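WbbZ protein (PDB 6X1L) is functionally uncharacterized but belongs to the polysaccharide pyruvyl transferase family, and so probably transfers a pyruvyl group to a polysaccharide. Local coordinates at residues A[43-48]-A[148-153]; A[104-109]-A[120-125]. All blocks are in the same frame, centred on the assembly; numbering follows the deposited sequence.

How the interactions relate
The two contacts lie in one family region, with centres about 17 Å apart, and interaction 2 falls within the chain that separates the two segments of interaction 1. Interaction 2 joins two neighbouring strands of the six-stranded parallel sheet at their C-terminal ends; interaction 1 sets the loop that leaves the edge strand 144-146 against helix 33-48. They meet directly through a salt bridge, Arg125 NH1 to Asp149 OD1 at 2.7 Å. Asp149 OD2 in turn is hydrogen-bonded to His229 NE2, at the start of helix 228-236. This chain of polar groups runs from the six-stranded sheet to helix 228-236; its role is not established.

Interaction 1: residues A[43-48]-A[148-153]; sequences YDFFER and DDMAFY
Phe45, on helix 33-48, turns the edge of its ring to the face of Tyr153, a T-shaped (edge-to-face) pair that packs the helix against the 3-10 turn 150-153 after the edge strand of the six-stranded parallel sheet. The ring planes stand 77° apart with centroids 5.2 Å from each other. Phe45 CD1 lies over the tyrosine ring toward its rim, 3.8 Å from Tyr153 CE1. Phe45 CG is anti to the backbone N (chi1 171°), and the two side chains lie side by side, pointing the same way, although their rings are turned steeply against each other. Met150, a selenomethionine, crosses Phe45 at about a right angle, and the methyl at its tip touches the base of the side chain, Met150 CE lying 3.6 Å from Phe45 CB and close to CG as well. The exposed Arg48 crosses Tyr153 at about a right angle, bringing NH2 to the ring edge near its plane, 3.2 Å from Tyr153 CD1, while NH1 forms a salt bridge with Asp12 of helix 6-21, which also packs against Phe45 and Tyr153.

Farther out, Asp44 OD1 forms salt bridges to Arg207 and Lys158, and OD2 is hydrogen-bonded to Tyr159 OH and Asp155 N. The turn itself opens with an Asx turn: Ala151 N donates to Asp149 OD2 over 2.9 Å, from above the carboxylate plane.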
ATOM      1  N   TYR A  43      -3.453  -2.089  16.983  1.00 43.63           N
ATOM      2  CA  TYR A  43      -3.705  -0.695  17.330  1.00 44.24           C
ATOM      3  C   TYR A  43      -5.180  -0.467  17.633  1.00 47.18           C
ATOM      4  O   TYR A  43      -5.520   0.285  18.552  1.00 55.16           O
ATOM      5  CB  TYR A  43      -3.215   0.224  16.206  1.00 46.52           C
ATOM      6  CG  TYR A  43      -1.716   0.154  16.014  1.00 51.38           C
ATOM      7  CD1 TYR A  43      -0.857   0.279  17.098  1.00 55.23           C
ATOM      8  CD2 TYR A  43      -1.161  -0.072  14.762  1.00 45.05           C
ATOM      9  CE1 TYR A  43       0.514   0.203  16.941  1.00 55.52           C
ATOM     10  CE2 TYR A  43       0.213  -0.152  14.590  1.00 50.01           C
ATOM     11  CZ  TYR A  43       1.044  -0.014  15.684  1.00 56.17           C
ATOM     12  OH  TYR A  43       2.409  -0.093  15.520  1.00 54.59           O
ATOM     13  N   ASP A  44      -6.071  -1.112  16.872  1.00 45.49           N
ATOM     14  CA  ASP A  44      -7.495  -1.054  17.190  1.00 47.37           C
ATOM     15  C   ASP A  44      -7.765  -1.636  18.572  1.00 48.39           C
ATOM     16  O   ASP A  44      -8.590  -1.111  19.329  1.00 51.81           O
ATOM     17  CB  ASP A  44      -8.297  -1.810  16.130  1.00 47.31           C
ATOM     18  CG  ASP A  44      -8.189  -1.175  14.749  1.00 54.51           C
ATOM     19  OD1 ASP A  44      -7.600  -0.082  14.642  1.00 50.97           O
ATOM     20  OD2 ASP A  44      -8.688  -1.771  13.772  1.00 49.24           O
ATOM     21  N   PHE A  45      -7.070  -2.719  18.916  1.00 46.94           N
ATOM     22  CA  PHE A  45      -7.267  -3.361  20.213  1.00 48.05           C
ATOM     23  C   PHE A  45      -6.807  -2.463  21.357  1.00 59.12           C
ATOM     24  O   PHE A  45      -7.488  -2.359  22.383  1.00 61.04           O
ATOM     25  CB  PHE A  45      -6.526  -4.695  20.235  1.00 46.82           C
ATOM     26  CG  PHE A  45      -6.483  -5.343  21.594  1.00 49.75           C
ATOM     27  CD1 PHE A  45      -7.544  -6.104  22.045  1.00 60.40           C
ATOM     28  CD2 PHE A  45      -5.378  -5.193  22.411  1.00 52.69           C
ATOM     29  CE1 PHE A  45      -7.504  -6.704  23.292  1.00 65.39           C
ATOM     30  CE2 PHE A  45      -5.338  -5.783  23.657  1.00 58.71           C
ATOM     31  CZ  PHE A  45      -6.399  -6.542  24.098  1.00 63.05           C
ATOM     32  N   PHE A  46      -5.653  -1.806  21.201  1.00 60.40           N
ATOM     33  CA  PHE A  46      -5.173  -0.894  22.235  1.00 55.50           C
ATOM     34  C   PHE A  46      -6.134   0.269  22.442  1.00 61.00           C
ATOM     35  O   PHE A  46      -6.453   0.626  23.583  1.00 64.94           O
ATOM     36  CB  PHE A  46      -3.787  -0.364  21.868  1.00 55.47           C
ATOM     37  CG  PHE A  46      -2.696  -1.391  21.962  1.00 58.58           C
ATOM     38  CD1 PHE A  46      -2.834  -2.499  22.778  1.00 60.49           C
ATOM     39  CD2 PHE A  46      -1.523  -1.240  21.236  1.00 60.99           C
ATOM     40  CE1 PHE A  46      -1.828  -3.443  22.869  1.00 59.96           C
ATOM     41  CE2 PHE A  46      -0.512  -2.178  21.321  1.00 58.99           C
ATOM     42  CZ  PHE A  46      -0.665  -3.283  22.140  1.00 57.64           C
ATOM     43  N   GLU A  47      -6.601   0.876  21.351  1.00 58.42           N
ATOM     44  CA  GLU A  47      -7.471   2.041  21.473  1.00 57.55           C
ATOM     45  C   GLU A  47      -8.813   1.671  22.091  1.00 57.16           C
ATOM     46  O   GLU A  47      -9.365   2.438  22.889  1.00 60.61           O
ATOM     47  CB  GLU A  47      -7.671   2.691  20.102  1.00 60.37           C
ATOM     48  CG  GLU A  47      -6.397   3.258  19.493  1.00 67.03           C
ATOM     49  CD  GLU A  47      -6.641   3.937  18.153  1.00 86.09           C
ATOM     50  OE1 GLU A  47      -5.659   4.186  17.419  1.00 88.58           O
ATOM     51  OE2 GLU A  47      -7.815   4.218  17.832  1.00 91.76           O
ATOM     52  N   ARG A  48      -9.349   0.499  21.745  1.00 56.79           N
ATOM     53  CA  ARG A  48     -10.668   0.126  22.245  1.00 64.13           C
ATOM     54  C   ARG A  48     -10.634  -0.229  23.726  1.00 69.98           C
ATOM     55  O   ARG A  48     -11.655  -0.109  24.413  1.00 72.14           O
ATOM     56  CB  ARG A  48     -11.228  -1.037  21.428  1.00 69.11           C
ATOM     57  CG  ARG A  48     -12.720  -1.243  21.600  1.00 83.34           C
ATOM     58  CD  ARG A  48     -13.012  -2.563  22.276  1.00 94.86           C
ATOM     59  NE  ARG A  48     -12.593  -3.688  21.447  1.00 99.17           N
ATOM     60  CZ  ARG A  48     -12.702  -4.962  21.809  1.00100.07           C
ATOM     61  NH1 ARG A  48     -13.217  -5.277  22.990  1.00 95.56           N
ATOM     62  NH2 ARG A  48     -12.297  -5.919  20.988  1.00101.87           N
ATOM     63  N   ASP A 148      -7.665 -16.084  19.276  1.00 59.13           N
ATOM     64  CA  ASP A 148      -7.611 -15.818  17.844  1.00 50.79           C
ATOM     65  C   ASP A 148      -6.457 -14.886  17.492  1.00 49.21           C
ATOM     66  O   ASP A 148      -6.048 -14.033  18.285  1.00 55.10           O
ATOM     67  CB  ASP A 148      -8.927 -15.202  17.367  1.00 54.15           C
ATOM     68  CG  ASP A 148     -10.055 -16.211  17.311  1.00 63.64           C
ATOM     69  OD1 ASP A 148      -9.821 -17.345  16.842  1.00 63.96           O
ATOM     70  OD2 ASP A 148     -11.178 -15.869  17.740  1.00 75.62           O
ATOM     71  N   ASP A 149      -5.927 -15.067  16.281  1.00 57.03           N
ATOM     72  CA  ASP A 149      -5.032 -14.082  15.686  1.00 56.39           C
ATOM     73  C   ASP A 149      -5.614 -12.684  15.852  1.00 45.64           C
ATOM     74  O   ASP A 149      -6.834 -12.494  15.846  1.00 49.32           O
ATOM     75  CB  ASP A 149      -4.815 -14.398  14.202  1.00 55.05           C
ATOM     76  CG  ASP A 149      -3.887 -13.402  13.511  1.00 59.30           C
ATOM     77  OD1 ASP A 149      -2.650 -13.593  13.557  1.00 53.90           O
ATOM     78  OD2 ASP A 149      -4.396 -12.428  12.914  1.00 59.78           O
HETATM   79  N   MSE A 150      -4.734 -11.702  16.030  1.00 46.21           N
HETATM   80  CA  MSE A 150      -5.164 -10.327  16.285  1.00 54.76           C
HETATM   81  C   MSE A 150      -6.102  -9.785  15.201  1.00 56.64           C
HETATM   82  O   MSE A 150      -7.012  -9.007  15.501  1.00 49.68           O
HETATM   83  CB  MSE A 150      -3.956  -9.393  16.415  1.00 53.39           C
HETATM   84  CG  MSE A 150      -3.091  -9.624  17.642  1.00 57.15           C
HETATM   85 SE   MSE A 150      -4.077  -9.495  19.325  0.69 61.60          SE
HETATM   86  CE  MSE A 150      -4.610  -7.622  19.254  1.00 61.52           C
ATOM     87  N   ALA A 151      -5.897 -10.212  13.950  1.00 49.45           N
ATOM     88  CA  ALA A 151      -6.673  -9.653  12.844  1.00 52.50           C
ATOM     89  C   ALA A 151      -8.172  -9.854  13.021  1.00 55.91           C
ATOM     90  O   ALA A 151      -8.959  -9.093  12.452  1.00 48.93           O
ATOM     91  CB  ALA A 151      -6.223 -10.255  11.511  1.00 48.60           C
ATOM     92  N   PHE A 152      -8.596 -10.842  13.811  1.00 48.16           N
ATOM     93  CA  PHE A 152     -10.025 -10.944  14.071  1.00 49.64           C
ATOM     94  C   PHE A 152     -10.535  -9.794  14.931  1.00 50.18           C
ATOM     95  O   PHE A 152     -11.749  -9.565  14.973  1.00 61.07           O
ATOM     96  CB  PHE A 152     -10.340 -12.308  14.694  1.00 54.89           C
ATOM     97  CG  PHE A 152     -10.055 -13.459  13.765  1.00 52.80           C
ATOM     98  CD1 PHE A 152     -10.995 -13.858  12.823  1.00 51.80           C
ATOM     99  CD2 PHE A 152      -8.833 -14.109  13.801  1.00 48.93           C
ATOM    100  CE1 PHE A 152     -10.730 -14.898  11.948  1.00 52.21           C
ATOM    101  CE2 PHE A 152      -8.561 -15.155  12.932  1.00 49.25           C
ATOM    102  CZ  PHE A 152      -9.511 -15.548  12.003  1.00 50.91           C
ATOM    103  N   TYR A 153      -9.639  -9.040  15.571  1.00 49.28           N
ATOM    104  CA  TYR A 153     -10.001  -7.832  16.308  1.00 56.17           C
ATOM    105  C   TYR A 153     -10.103  -6.595  15.424  1.00 59.86           C
ATOM    106  O   TYR A 153     -10.350  -5.505  15.948  1.00 59.24           O
ATOM    107  CB  TYR A 153      -8.982  -7.547  17.416  1.00 63.97           C
ATOM    108  CG  TYR A 153      -9.218  -8.306  18.705  1.00 70.85           C
ATOM    109  CD1 TYR A 153     -10.047  -7.786  19.693  1.00 76.08           C
ATOM    110  CD2 TYR A 153      -8.603  -9.528  18.938  1.00 71.06           C
ATOM    111  CE1 TYR A 153     -10.266  -8.469  20.875  1.00 69.96           C
ATOM    112  CE2 TYR A 153      -8.815 -10.219  20.117  1.00 71.85           C
ATOM    113  CZ  TYR A 153      -9.647  -9.683  21.080  1.00 72.08           C
ATOM    114  OH  TYR A 153      -9.863 -10.365  22.255  1.00 89.79           O
TER

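Interaction 2: residues A[104-109]-A[120-125]; sequences STIRGY and FVVFCR
Ser104 and Arg125 are joined by the straighter of two backbone bonds, Arg125 N to Ser104 O at 3.1 Å and 164°. The other, Ser104 N to Phe123 O, is more bent, at 2.9 Å and 140°. Together they flank Cys124, the parallel bridge partner of Ser104, whose CA also makes a C-H...O contact to Ser104 O. The tight part continues into side chains. Arg125 CG sits between the backbone N and the carbonyl carbon (chi1 66°), and from there the chain runs extended to NE, which donates to Thr105 OG1 over 2.8 Å. The hydroxyl lies at the guanidinium edge, close to its plane, and is also hydrogen-bonded to Glu126 OE2; Arg125 NH1 is taken by the salt bridge to Asp149.

Beyond Thr105 the segments separate. Ile106 CD1 still reaches Val122 CG1, 3.7 Å away, but Arg107, Gly108 and Tyr109 make no contact with 120-125 and are partly exposed; Arg107 NH1 instead bonds to Ile106 O and Thr129 OG1, and its backbone to Leu77 and Glu79. Tyr109 then N-caps helix 110-115. Adjacent parallel strands linked through that helix form a beta-alpha-beta crossover, the repeating unit of a Rossmann-like sheet, consistent with the GT-B clan.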
ATOM      1  N   SER A 104       0.405 -15.778  18.387  1.00 49.27           N
ATOM      2  CA  SER A 104       1.444 -16.112  17.425  1.00 51.27           C
ATOM      3  C   SER A 104       1.418 -17.594  17.076  1.00 55.50           C
ATOM      4  O   SER A 104       0.869 -18.428  17.802  1.00 53.25           O
ATOM      5  CB  SER A 104       2.834 -15.738  17.957  1.00 47.19           C
ATOM      6  OG  SER A 104       2.968 -14.331  18.080  1.00 54.95           O
ATOM      7  N   THR A 105       2.029 -17.897  15.933  1.00 53.17           N
ATOM      8  CA  THR A 105       2.336 -19.257  15.515  1.00 53.87           C
ATOM      9  C   THR A 105       3.827 -19.472  15.732  1.00 60.23           C
ATOM     10  O   THR A 105       4.649 -18.721  15.196  1.00 53.15           O
ATOM     11  CB  THR A 105       1.957 -19.486  14.049  1.00 57.25           C
ATOM     12  OG1 THR A 105       0.531 -19.598  13.930  1.00 53.81           O
ATOM     13  CG2 THR A 105       2.610 -20.752  13.507  1.00 55.00           C
ATOM     14  N   ILE A 106       4.171 -20.478  16.533  1.00 54.76           N
ATOM     15  CA  ILE A 106       5.546 -20.738  16.943  1.00 53.58           C
ATOM     16  C   ILE A 106       5.895 -22.170  16.564  1.00 57.92           C
ATOM     17  O   ILE A 106       5.107 -23.091  16.807  1.00 61.08           O
ATOM     18  CB  ILE A 106       5.732 -20.512  18.455  1.00 57.85           C
ATOM     19  CG1 ILE A 106       5.362 -19.076  18.831  1.00 59.33           C
ATOM     20  CG2 ILE A 106       7.158 -20.827  18.876  1.00 47.54           C
ATOM     21  CD1 ILE A 106       5.369 -18.823  20.321  1.00 61.63           C
ATOM     22  N   ARG A 107       7.069 -22.357  15.968  1.00 55.72           N
ATOM     23  CA  ARG A 107       7.556 -23.681  15.598  1.00 53.11           C
ATOM     24  C   ARG A 107       9.011 -23.790  16.018  1.00 56.08           C
ATOM     25  O   ARG A 107       9.840 -22.971  15.607  1.00 58.68           O
ATOM     26  CB  ARG A 107       7.415 -23.932  14.093  1.00 59.73           C
ATOM     27  CG  ARG A 107       5.987 -23.861  13.566  1.00 58.05           C
ATOM     28  CD  ARG A 107       5.144 -25.034  14.057  1.00 57.97           C
ATOM     29  NE  ARG A 107       3.815 -25.032  13.453  1.00 49.69           N
ATOM     30  CZ  ARG A 107       2.736 -24.502  14.019  1.00 57.03           C
ATOM     31  NH1 ARG A 107       2.820 -23.939  15.218  1.00 47.87           N
ATOM     32  NH2 ARG A 107       1.569 -24.534  13.387  1.00 50.70           N
ATOM     33  N   GLY A 108       9.321 -24.795  16.836  1.00 53.77           N
ATOM     34  CA  GLY A 108      10.700 -24.969  17.237  1.00 52.54           C
ATOM     35  C   GLY A 108      11.135 -23.898  18.223  1.00 56.85           C
ATOM     36  O   GLY A 108      10.331 -23.352  18.988  1.00 55.51           O
ATOM     37  N   TYR A 109      12.432 -23.586  18.189  1.00 57.41           N
ATOM     38  CA  TYR A 109      13.050 -22.679  19.157  1.00 56.40           C
ATOM     39  C   TYR A 109      12.753 -23.123  20.588  1.00 63.10           C
ATOM     40  O   TYR A 109      12.440 -22.315  21.466  1.00 62.91           O
ATOM     41  CB  TYR A 109      12.600 -21.238  18.922  1.00 60.60           C
ATOM     42  CG  TYR A 109      13.147 -20.621  17.650  1.00 60.08           C
ATOM     43  CD1 TYR A 109      14.473 -20.807  17.281  1.00 65.03           C
ATOM     44  CD2 TYR A 109      12.336 -19.862  16.816  1.00 62.26           C
ATOM     45  CE1 TYR A 109      14.979 -20.246  16.119  1.00 72.82           C
ATOM     46  CE2 TYR A 109      12.833 -19.297  15.653  1.00 64.88           C
ATOM     47  CZ  TYR A 109      14.155 -19.494  15.311  1.00 66.61           C
ATOM     48  OH  TYR A 109      14.656 -18.937  14.157  1.00 78.32           O
ATOM     49  N   PHE A 120       8.441 -15.252  29.959  1.00 60.56           N
ATOM     50  CA  PHE A 120       7.560 -15.296  28.800  1.00 65.16           C
ATOM     51  C   PHE A 120       6.104 -15.451  29.215  1.00 67.10           C
ATOM     52  O   PHE A 120       5.771 -16.265  30.080  1.00 62.58           O
ATOM     53  CB  PHE A 120       7.934 -16.459  27.877  1.00 61.95           C
ATOM     54  CG  PHE A 120       8.976 -16.125  26.857  1.00 64.89           C
ATOM     55  CD1 PHE A 120       9.118 -14.835  26.380  1.00 74.20           C
ATOM     56  CD2 PHE A 120       9.807 -17.113  26.360  1.00 64.12           C
ATOM     57  CE1 PHE A 120      10.077 -14.538  25.430  1.00 79.78           C
ATOM     58  CE2 PHE A 120      10.765 -16.824  25.412  1.00 67.73           C
ATOM     59  CZ  PHE A 120      10.903 -15.538  24.948  1.00 73.78           C
ATOM     60  N   VAL A 121       5.238 -14.669  28.578  1.00 53.25           N
ATOM     61  CA  VAL A 121       3.800 -14.905  28.581  1.00 54.49           C
ATOM     62  C   VAL A 121       3.404 -15.063  27.120  1.00 56.05           C
ATOM     63  O   VAL A 121       3.500 -14.107  26.339  1.00 55.52           O
ATOM     64  CB  VAL A 121       3.022 -13.773  29.263  1.00 57.01           C
ATOM     65  CG1 VAL A 121       1.530 -14.065  29.232  1.00 57.96           C
ATOM     66  CG2 VAL A 121       3.502 -13.598  30.701  1.00 66.13           C
ATOM     67  N   VAL A 122       2.994 -16.272  26.739  1.00 54.27           N
ATOM     68  CA  VAL A 122       2.863 -16.649  25.335  1.00 54.84           C
ATOM     69  C   VAL A 122       1.389 -16.774  24.985  1.00 55.69           C
ATOM     70  O   VAL A 122       0.662 -17.567  25.593  1.00 50.85           O
ATOM     71  CB  VAL A 122       3.600 -17.960  25.025  1.00 55.70           C
ATOM     72  CG1 VAL A 122       3.583 -18.220  23.523  1.00 54.57           C
ATOM     73  CG2 VAL A 122       5.023 -17.912  25.553  1.00 49.31           C
ATOM     74  N   PHE A 123       0.953 -16.013  23.983  1.00 53.10           N
ATOM     75  CA  PHE A 123      -0.382 -16.157  23.423  1.00 54.56           C
ATOM     76  C   PHE A 123      -0.270 -16.889  22.093  1.00 52.12           C
ATOM     77  O   PHE A 123       0.494 -16.475  21.213  1.00 50.25           O
ATOM     78  CB  PHE A 123      -1.056 -14.796  23.251  1.00 60.25           C
ATOM     79  CG  PHE A 123      -1.431 -14.147  24.549  1.00 55.81           C
ATOM     80  CD1 PHE A 123      -2.678 -14.363  25.110  1.00 57.87           C
ATOM     81  CD2 PHE A 123      -0.529 -13.336  25.219  1.00 56.02           C
ATOM     82  CE1 PHE A 123      -3.022 -13.780  26.316  1.00 61.55           C
ATOM     83  CE2 PHE A 123      -0.866 -12.748  26.422  1.00 65.17           C
ATOM     84  CZ  PHE A 123      -2.116 -12.970  26.972  1.00 63.59           C
ATOM     85  N   CYS A 124      -1.025 -17.974  21.956  1.00 50.83           N
ATOM     86  CA  CYS A 124      -0.983 -18.842  20.791  1.00 49.06           C
ATOM     87  C   CYS A 124      -2.256 -18.663  19.977  1.00 55.24           C
ATOM     88  O   CYS A 124      -3.360 -18.629  20.535  1.00 53.15           O
ATOM     89  CB  CYS A 124      -0.829 -20.304  21.216  1.00 52.09           C
ATOM     90  SG  CYS A 124       0.415 -20.541  22.511  1.00 57.57           S
ATOM     91  N   ARG A 125      -2.107 -18.550  18.658  1.00 45.32           N
ATOM     92  CA  ARG A 125      -3.247 -18.298  17.789  1.00 49.59           C
ATOM     93  C   ARG A 125      -3.812 -19.567  17.159  1.00 52.75           C
ATOM     94  O   ARG A 125      -4.709 -19.477  16.314  1.00 54.97           O
ATOM     95  CB  ARG A 125      -2.877 -17.279  16.703  1.00 44.99           C
ATOM     96  CG  ARG A 125      -1.846 -17.748  15.696  1.00 44.81           C
ATOM     97  CD  ARG A 125      -1.509 -16.610  14.721  1.00 44.73           C
ATOM     98  NE  ARG A 125      -0.619 -17.051  13.654  1.00 48.69           N
ATOM     99  CZ  ARG A 125      -0.125 -16.247  12.717  1.00 52.25           C
ATOM    100  NH1 ARG A 125      -0.429 -14.955  12.724  1.00 47.57           N
ATOM    101  NH2 ARG A 125       0.677 -16.732  11.781  1.00 49.32           N
TER